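Local coordinates for periplasmic iron-binding protein (Synechocystis sp., PDB 2VP1) that probably serves as the periplasmic ferric-iron-binding subunit of an ABC transporter that imports iron into the cell, at residues R42-D47 / N298-V303. Sequence-based numbering, arbitrary orientation.
Sequences RHYNTD and NNEYPV. With FE (Fe (III) ion), chain C.
Arg-42 and Glu-300 join in a salt bridge beside the ferric site of this periplasmic binding-protein fold, where the loop after strand 35-40 meets the turn leading into strand 301-302. From CB the Arg-42 chain, which touches Phe-294 and Val-86, runs through CG to CD and bends at chi3 (76°). Tyr-44 CE2 lies 3.5 Å above one face of the guanidinium, offset toward its rim. Arg-42 NE gives its hydrogen to the syn lone pair of Asp-47 OD2 at 2.7 Å, nearly in the guanidinium plane. Arg-42 NH2 reaches Glu-300 OE1 at 2.8 Å, tilted 22° from that plane, and adds a weak bond to Asp-47 OD1. Arg-42 NH1 comes only within 3.6 Å of Glu-300 OE2 and bonds elsewhere. With alanine here, Asp-47 would probably lose its arginine partner and Glu-300 OE1 the bond from NH2, though OE2 would keep Arg-129 and Thr-127. Asn-298 ND2, which also donates to Glu-300 OE1, lies over the centre of the Tyr-44 ring, amide and ring planes 57° apart. The Tyr-44 hydroxyl also has Arg-129 as a polar partner. Tyr-169, Tyr-225 and Tyr-226 complete the five-ligand iron site, to which this loop contributes His-43 NE2 at 2.2 Å and Tyr-44 OH at 2.0 Å from the iron.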
loop_
_atom_site.group_PDB
_atom_site.type_symbol
_atom_site.label_atom_id
_atom_site.label_comp_id
_atom_site.label_asym_id
_atom_site.label_seq_id
_atom_site.Cartn_x
_atom_site.Cartn_y
_atom_site.Cartn_z
ATOM N N ARG A 42 -1.587 -9.795 1.103
ATOM C CA ARG A 42 -2.004 -9.052 2.301
ATOM C C ARG A 42 -1.397 -9.657 3.581
ATOM O O ARG A 42 -1.047 -10.836 3.611
ATOM C CB ARG A 42 -3.534 -8.963 2.403
ATOM C CG ARG A 42 -4.149 -7.895 1.510
ATOM C CD ARG A 42 -5.636 -7.822 1.689
ATOM N NE ARG A 42 -6.007 -7.157 2.934
ATOM C CZ ARG A 42 -6.426 -5.895 3.023
ATOM N NH1 ARG A 42 -6.531 -5.150 1.931
ATOM N NH2 ARG A 42 -6.745 -5.370 4.203
ATOM N N HIS A 43 -1.265 -8.852 4.626
ATOM C CA HIS A 43 -0.549 -9.274 5.832
ATOM C C HIS A 43 -1.194 -8.746 7.119
ATOM O O HIS A 43 -0.519 -8.184 7.984
ATOM C CB HIS A 43 0.913 -8.802 5.765
ATOM C CG HIS A 43 1.071 -7.413 5.225
ATOM N ND1 HIS A 43 1.520 -7.161 3.949
ATOM C CD2 HIS A 43 0.802 -6.205 5.770
ATOM C CE1 HIS A 43 1.542 -5.857 3.734
ATOM N NE2 HIS A 43 1.112 -5.253 4.823
ATOM N N TYR A 44 -2.501 -8.924 7.241
ATOM C CA TYR A 44 -3.232 -8.403 8.378
ATOM C C TYR A 44 -4.015 -9.528 8.996
ATOM O O TYR A 44 -4.887 -10.101 8.353
ATOM C CB TYR A 44 -4.161 -7.269 7.944
ATOM C CG TYR A 44 -3.474 -6.294 7.038
ATOM C CD1 TYR A 44 -2.529 -5.391 7.543
ATOM C CD2 TYR A 44 -3.729 -6.295 5.665
ATOM C CE1 TYR A 44 -1.867 -4.494 6.695
ATOM C CE2 TYR A 44 -3.070 -5.412 4.810
ATOM C CZ TYR A 44 -2.149 -4.509 5.335
ATOM O OH TYR A 44 -1.512 -3.626 4.501
ATOM N N ASN A 45 -3.671 -9.861 10.237
ATOM C CA ASN A 45 -4.348 -10.925 10.975
ATOM C C ASN A 45 -5.866 -10.733 11.109
ATOM O O ASN A 45 -6.604 -11.710 11.142
ATOM C CB ASN A 45 -3.662 -11.202 12.322
ATOM C CG ASN A 45 -2.409 -12.085 12.169
ATOM O OD1 ASN A 45 -2.321 -12.892 11.246
ATOM N ND2 ASN A 45 -1.448 -11.934 13.074
ATOM N N THR A 46 -6.335 -9.485 11.123
ATOM C CA THR A 46 -7.772 -9.214 11.179
ATOM C C THR A 46 -8.484 -9.538 9.853
ATOM O O THR A 46 -9.725 -9.456 9.763
ATOM C CB THR A 46 -8.070 -7.749 11.574
ATOM O OG1 THR A 46 -7.603 -6.873 10.539
ATOM C CG2 THR A 46 -7.436 -7.390 12.941
ATOM N N ASP A 47 -7.702 -9.901 8.832
ATOM C CA ASP A 47 -8.250 -10.293 7.532
ATOM C C ASP A 47 -9.003 -11.607 7.610
ATOM O O ASP A 47 -9.947 -11.823 6.861
ATOM C CB ASP A 47 -7.151 -10.401 6.462
ATOM C CG ASP A 47 -6.942 -9.103 5.683
ATOM O OD1 ASP A 47 -7.600 -8.079 5.973
ATOM O OD2 ASP A 47 -6.109 -9.118 4.760
ATOM N N ASN A 298 -9.196 -2.395 9.522
ATOM C CA ASN A 298 -7.795 -2.240 9.125
ATOM C C ASN A 298 -7.414 -0.795 8.806
ATOM O O ASN A 298 -6.277 -0.520 8.392
ATOM C CB ASN A 298 -7.423 -3.171 7.971
ATOM C CG ASN A 298 -5.931 -3.437 7.905
ATOM O OD1 ASN A 298 -5.296 -3.721 8.922
ATOM N ND2 ASN A 298 -5.361 -3.342 6.709
ATOM N N ASN A 299 -8.375 0.111 9.003
ATOM C CA ASN A 299 -8.144 1.556 8.945
ATOM C C ASN A 299 -7.638 2.077 7.604
ATOM O O ASN A 299 -6.980 3.121 7.546
ATOM C CB ASN A 299 -7.186 1.989 10.048
ATOM C CG ASN A 299 -7.611 1.506 11.394
ATOM O OD1 ASN A 299 -8.604 1.985 11.941
ATOM N ND2 ASN A 299 -6.858 0.555 11.953
ATOM N N GLU A 300 -7.933 1.342 6.537
ATOM C CA GLU A 300 -7.662 1.810 5.196
ATOM C C GLU A 300 -8.798 2.747 4.764
ATOM O O GLU A 300 -9.765 2.908 5.496
ATOM C CB GLU A 300 -7.497 0.615 4.260
ATOM C CG GLU A 300 -6.292 -0.238 4.626
ATOM C CD GLU A 300 -6.307 -1.601 3.966
ATOM O OE1 GLU A 300 -6.562 -2.598 4.679
ATOM O OE2 GLU A 300 -6.072 -1.686 2.739
ATOM N N TYR A 301 -8.665 3.388 3.609
ATOM C CA TYR A 301 -9.765 4.158 3.039
ATOM C C TYR A 301 -10.619 3.266 2.132
ATOM O O TYR A 301 -10.119 2.789 1.106
ATOM C CB TYR A 301 -9.253 5.316 2.198
ATOM C CG TYR A 301 -8.467 6.349 2.939
ATOM C CD1 TYR A 301 -7.075 6.228 3.072
ATOM C CD2 TYR A 301 -9.095 7.477 3.479
ATOM C CE1 TYR A 301 -6.337 7.192 3.733
ATOM C CE2 TYR A 301 -8.368 8.448 4.136
ATOM C CZ TYR A 301 -6.986 8.299 4.265
ATOM O OH TYR A 301 -6.249 9.246 4.930
ATOM N N PRO A 302 -11.909 3.057 2.488
ATOM C CA PRO A 302 -12.820 2.305 1.635
ATOM C C PRO A 302 -12.947 3.046 0.327
ATOM O O PRO A 302 -12.690 4.251 0.291
ATOM C CB PRO A 302 -14.142 2.385 2.392
ATOM C CG PRO A 302 -14.003 3.628 3.272
ATOM C CD PRO A 302 -12.587 3.561 3.698
ATOM N N VAL A 303 -13.323 2.349 -0.742
ATOM C CA VAL A 303 -13.412 2.986 -2.066
ATOM C C VAL A 303 -14.844 3.244 -2.502
ATOM O O VAL A 303 -15.083 4.035 -3.410
ATOM C CB VAL A 303 -12.720 2.161 -3.158
ATOM C CG1 VAL A 303 -11.231 2.085 -2.901
ATOM C CG2 VAL A 303 -13.330 0.778 -3.252
HETATM FE FE FE C . 0.412 -3.210 4.784
#